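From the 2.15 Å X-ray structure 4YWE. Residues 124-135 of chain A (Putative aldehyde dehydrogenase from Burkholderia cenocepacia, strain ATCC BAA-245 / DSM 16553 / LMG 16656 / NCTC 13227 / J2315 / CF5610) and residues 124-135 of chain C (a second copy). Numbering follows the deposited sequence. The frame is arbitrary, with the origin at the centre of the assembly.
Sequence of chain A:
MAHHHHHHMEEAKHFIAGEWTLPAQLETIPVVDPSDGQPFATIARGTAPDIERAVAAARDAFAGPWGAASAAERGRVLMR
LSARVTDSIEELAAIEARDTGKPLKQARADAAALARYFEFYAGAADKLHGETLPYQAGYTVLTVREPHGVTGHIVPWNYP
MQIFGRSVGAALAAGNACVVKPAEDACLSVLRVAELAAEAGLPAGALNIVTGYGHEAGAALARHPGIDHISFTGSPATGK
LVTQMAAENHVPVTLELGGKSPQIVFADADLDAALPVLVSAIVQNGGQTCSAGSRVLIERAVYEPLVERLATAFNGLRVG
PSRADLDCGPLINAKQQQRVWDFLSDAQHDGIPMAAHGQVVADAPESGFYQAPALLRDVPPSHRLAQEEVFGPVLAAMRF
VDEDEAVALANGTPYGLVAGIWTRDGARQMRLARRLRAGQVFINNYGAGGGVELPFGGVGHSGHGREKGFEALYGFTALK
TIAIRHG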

# COMPACT_ATOMS: atom_id res chain seq x y z
N ALA A 124 -11.53 -8.80 -4.71
CA ALA A 124 -10.44 -7.85 -4.94
C ALA A 124 -10.87 -6.67 -5.79
O ALA A 124 -10.23 -5.62 -5.77
CB ALA A 124 -9.25 -8.56 -5.59
N ALA A 125 -11.96 -6.84 -6.54
CA ALA A 125 -12.42 -5.85 -7.50
C ALA A 125 -12.59 -4.45 -6.91
O ALA A 125 -12.04 -3.48 -7.43
CB ALA A 125 -13.73 -6.30 -8.13
N ASP A 126 -13.33 -4.33 -5.81
CA ASP A 126 -13.60 -3.02 -5.24
C ASP A 126 -12.59 -2.63 -4.16
O ASP A 126 -12.85 -1.75 -3.35
CB ASP A 126 -15.03 -2.96 -4.66
CG ASP A 126 -15.28 -4.01 -3.59
OD1 ASP A 126 -14.33 -4.73 -3.21
OD2 ASP A 126 -16.44 -4.11 -3.13
N LYS A 127 -11.44 -3.29 -4.17
CA LYS A 127 -10.38 -2.99 -3.21
C LYS A 127 -9.06 -2.72 -3.93
O LYS A 127 -8.00 -2.67 -3.31
CB LYS A 127 -10.24 -4.13 -2.21
CG LYS A 127 -11.51 -4.35 -1.41
CD LYS A 127 -11.47 -5.63 -0.61
CE LYS A 127 -12.87 -5.97 -0.12
NZ LYS A 127 -13.79 -6.29 -1.24
N LEU A 128 -9.15 -2.53 -5.24
CA LEU A 128 -8.01 -2.11 -6.03
C LEU A 128 -7.88 -0.59 -5.91
O LEU A 128 -8.57 0.16 -6.60
CB LEU A 128 -8.17 -2.53 -7.50
CG LEU A 128 -6.99 -2.25 -8.43
CD1 LEU A 128 -5.71 -2.85 -7.87
CD2 LEU A 128 -7.28 -2.80 -9.82
N HIS A 129 -6.99 -0.15 -5.03
CA HIS A 129 -6.90 1.26 -4.67
C HIS A 129 -5.83 2.01 -5.44
O HIS A 129 -4.75 1.47 -5.73
CB HIS A 129 -6.62 1.40 -3.17
CG HIS A 129 -7.67 0.79 -2.30
ND1 HIS A 129 -7.42 0.39 -1.00
CD2 HIS A 129 -8.98 0.51 -2.53
CE1 HIS A 129 -8.53 -0.11 -0.48
NE2 HIS A 129 -9.48 -0.05 -1.39
N GLY A 130 -6.12 3.26 -5.78
CA GLY A 130 -5.12 4.18 -6.27
C GLY A 130 -4.55 4.95 -5.09
O GLY A 130 -4.69 4.53 -3.95
N GLU A 131 -3.92 6.09 -5.36
CA GLU A 131 -3.30 6.86 -4.29
C GLU A 131 -3.59 8.35 -4.38
O GLU A 131 -4.01 8.86 -5.42
CB GLU A 131 -1.78 6.65 -4.28
CG GLU A 131 -1.33 5.22 -4.03
CD GLU A 131 -1.37 4.36 -5.28
OE1 GLU A 131 -1.14 4.90 -6.38
OE2 GLU A 131 -1.65 3.15 -5.16
N THR A 132 -3.38 9.05 -3.27
CA THR A 132 -3.27 10.50 -3.27
C THR A 132 -1.84 10.83 -2.86
O THR A 132 -1.32 10.28 -1.89
CB THR A 132 -4.29 11.18 -2.33
OG1 THR A 132 -3.94 10.93 -0.97
CG2 THR A 132 -5.70 10.67 -2.60
N LEU A 133 -1.21 11.73 -3.61
CA LEU A 133 0.22 11.98 -3.43
C LEU A 133 0.48 13.37 -2.88
O LEU A 133 -0.13 14.35 -3.31
CB LEU A 133 0.94 11.81 -4.77
CG LEU A 133 0.67 10.50 -5.52
CD1 LEU A 133 1.36 10.50 -6.87
CD2 LEU A 133 1.10 9.31 -4.68
N PRO A 134 1.41 13.47 -1.91
CA PRO A 134 1.84 14.77 -1.39
C PRO A 134 2.42 15.64 -2.49
O PRO A 134 3.27 15.18 -3.25
CB PRO A 134 2.91 14.40 -0.35
CG PRO A 134 2.60 12.99 0.02
CD PRO A 134 2.07 12.35 -1.22
N TYR A 135 1.95 16.88 -2.59
CA TYR A 135 2.39 17.77 -3.66
C TYR A 135 2.36 19.21 -3.17
O TYR A 135 2.21 19.46 -1.98
CB TYR A 135 1.51 17.58 -4.90
CG TYR A 135 2.15 18.03 -6.20
CD1 TYR A 135 3.34 17.48 -6.64
CD2 TYR A 135 1.55 19.00 -6.99
CE1 TYR A 135 3.93 17.88 -7.82
CE2 TYR A 135 2.12 19.42 -8.18
CZ TYR A 135 3.31 18.85 -8.59
OH TYR A 135 3.89 19.26 -9.77
N ALA C 124 10.55 10.15 4.07
CA ALA C 124 9.21 9.57 4.13
C ALA C 124 8.13 10.64 4.03
O ALA C 124 6.97 10.34 3.78
CB ALA C 124 9.04 8.77 5.42
N ALA C 125 8.54 11.89 4.23
CA ALA C 125 7.62 13.02 4.31
C ALA C 125 6.69 13.15 3.10
O ALA C 125 5.47 13.15 3.24
CB ALA C 125 8.40 14.31 4.50
N ASP C 126 7.27 13.26 1.91
CA ASP C 126 6.47 13.44 0.70
C ASP C 126 6.07 12.11 0.07
O ASP C 126 5.70 12.06 -1.10
CB ASP C 126 7.22 14.30 -0.32
CG ASP C 126 8.61 13.76 -0.65
OD1 ASP C 126 8.88 12.58 -0.38
OD2 ASP C 126 9.43 14.54 -1.19
N LYS C 127 6.13 11.04 0.85
CA LYS C 127 5.78 9.72 0.35
C LYS C 127 4.71 9.04 1.21
O LYS C 127 4.44 7.85 1.06
CB LYS C 127 7.02 8.84 0.27
CG LYS C 127 8.10 9.44 -0.62
CD LYS C 127 9.36 8.61 -0.64
CE LYS C 127 10.45 9.35 -1.38
NZ LYS C 127 10.77 10.66 -0.76
N LEU C 128 4.11 9.81 2.11
CA LEU C 128 2.97 9.32 2.88
C LEU C 128 1.71 9.48 2.04
O LEU C 128 1.15 10.56 1.94
CB LEU C 128 2.83 10.07 4.21
CG LEU C 128 1.64 9.66 5.08
CD1 LEU C 128 1.65 8.17 5.35
CD2 LEU C 128 1.66 10.44 6.40
N HIS C 129 1.28 8.38 1.42
CA HIS C 129 0.20 8.43 0.46
C HIS C 129 -1.17 8.16 1.08
O HIS C 129 -1.29 7.38 2.02
CB HIS C 129 0.45 7.43 -0.67
CG HIS C 129 1.72 7.66 -1.42
ND1 HIS C 129 2.31 6.70 -2.21
CD2 HIS C 129 2.51 8.76 -1.50
CE1 HIS C 129 3.42 7.19 -2.74
NE2 HIS C 129 3.56 8.43 -2.33
N GLY C 130 -2.19 8.81 0.53
CA GLY C 130 -3.56 8.44 0.81
C GLY C 130 -4.01 7.47 -0.27
O GLY C 130 -3.17 6.84 -0.92
N GLU C 131 -5.31 7.34 -0.47
CA GLU C 131 -5.83 6.38 -1.44
C GLU C 131 -7.01 6.92 -2.24
O GLU C 131 -7.61 7.93 -1.88
CB GLU C 131 -6.26 5.10 -0.73
CG GLU C 131 -5.12 4.27 -0.17
CD GLU C 131 -5.60 3.08 0.62
OE1 GLU C 131 -6.30 3.28 1.63
OE2 GLU C 131 -5.29 1.94 0.22
N THR C 132 -7.32 6.23 -3.33
CA THR C 132 -8.58 6.42 -4.02
C THR C 132 -9.32 5.10 -3.99
O THR C 132 -8.76 4.05 -4.33
CB THR C 132 -8.39 6.90 -5.48
OG1 THR C 132 -7.71 5.89 -6.23
CG2 THR C 132 -7.60 8.19 -5.52
N LEU C 133 -10.58 5.14 -3.56
CA LEU C 133 -11.34 3.92 -3.34
C LEU C 133 -12.41 3.71 -4.40
O LEU C 133 -13.11 4.65 -4.77
CB LEU C 133 -11.99 3.96 -1.95
CG LEU C 133 -11.08 4.38 -0.80
CD1 LEU C 133 -11.88 4.59 0.47
CD2 LEU C 133 -9.97 3.36 -0.59
N PRO C 134 -12.52 2.48 -4.91
CA PRO C 134 -13.59 2.15 -5.86
C PRO C 134 -14.96 2.36 -5.23
O PRO C 134 -15.19 1.89 -4.12
CB PRO C 134 -13.34 0.67 -6.18
CG PRO C 134 -11.90 0.44 -5.84
CD PRO C 134 -11.64 1.33 -4.66
N TYR C 135 -15.84 3.06 -5.93
CA TYR C 135 -17.16 3.35 -5.39
C TYR C 135 -18.21 3.30 -6.50
O TYR C 135 -18.01 2.66 -7.53
CB TYR C 135 -17.16 4.73 -4.71
CG TYR C 135 -18.22 4.87 -3.64
CD1 TYR C 135 -18.28 3.98 -2.58
CD2 TYR C 135 -19.15 5.90 -3.69
CE1 TYR C 135 -19.24 4.11 -1.60
CE2 TYR C 135 -20.12 6.03 -2.71
CZ TYR C 135 -20.16 5.13 -1.67
OH TYR C 135 -21.11 5.25 -0.69
O HOH W 1 -14.16 0.18 -2.43
O HOH W 2 4.63 12.95 -3.49

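The two stretches run roughly antiparallel (140° between strand directions) about Glu A131 and Glu C131, whose CA atoms lie 3.8 Å apart, and bury 726 Å² between them, both sides summed. Backbone polar groups are paired on both sides of this point. Gly A130 N donates to Thr C132 O (3.1 Å, 147°), and Thr C132 N returns a bond to Gly A130 O (3.2 Å, 158°). In the other pair, Gly C130 N reaches Thr A132 O at 3.0 Å, while Thr A132 N to Gly C130 O, 3.2 Å, is weak. Glycine suits position 130: an ideal CB on Gly A130 would lie 2.4 Å from Thr C132 OG1, and one on Gly C130 would lie 2.3 Å from Thr A132 OG1. Gly A130 N also makes a weak bond to Thr C132 OG1 (3.1 Å, 121°); both threonine hydroxyls are satisfied elsewhere in the structure.

The flanks are symmetric in packing but not in polar bonding. Leu C133 CD2 sits 3.6 Å from the His A129 ring centroid, 11° off the normal, and Leu A133 CD2 covers His C129 likewise at 3.5 Å. Of the two histidines, only His A129 makes a side-chain hydrogen bond across the contact, its ND1 donating to Glu C131 OE2 (2.9 Å, 139°); the Glu A131 carboxylate bonds elsewhere.

Farther out, Pro C134 CG packs 3.4 Å from Leu A128 O. The O of water 1 lies 2.5 Å from Asp A126 O and 2.6 Å from Pro C134 O, and the O of water 2 lies 2.6 Å from Pro A134 O and 2.8 Å from Asp C126 O; either water can bridge the two chains, though it has too few protons for every acceptor in reach.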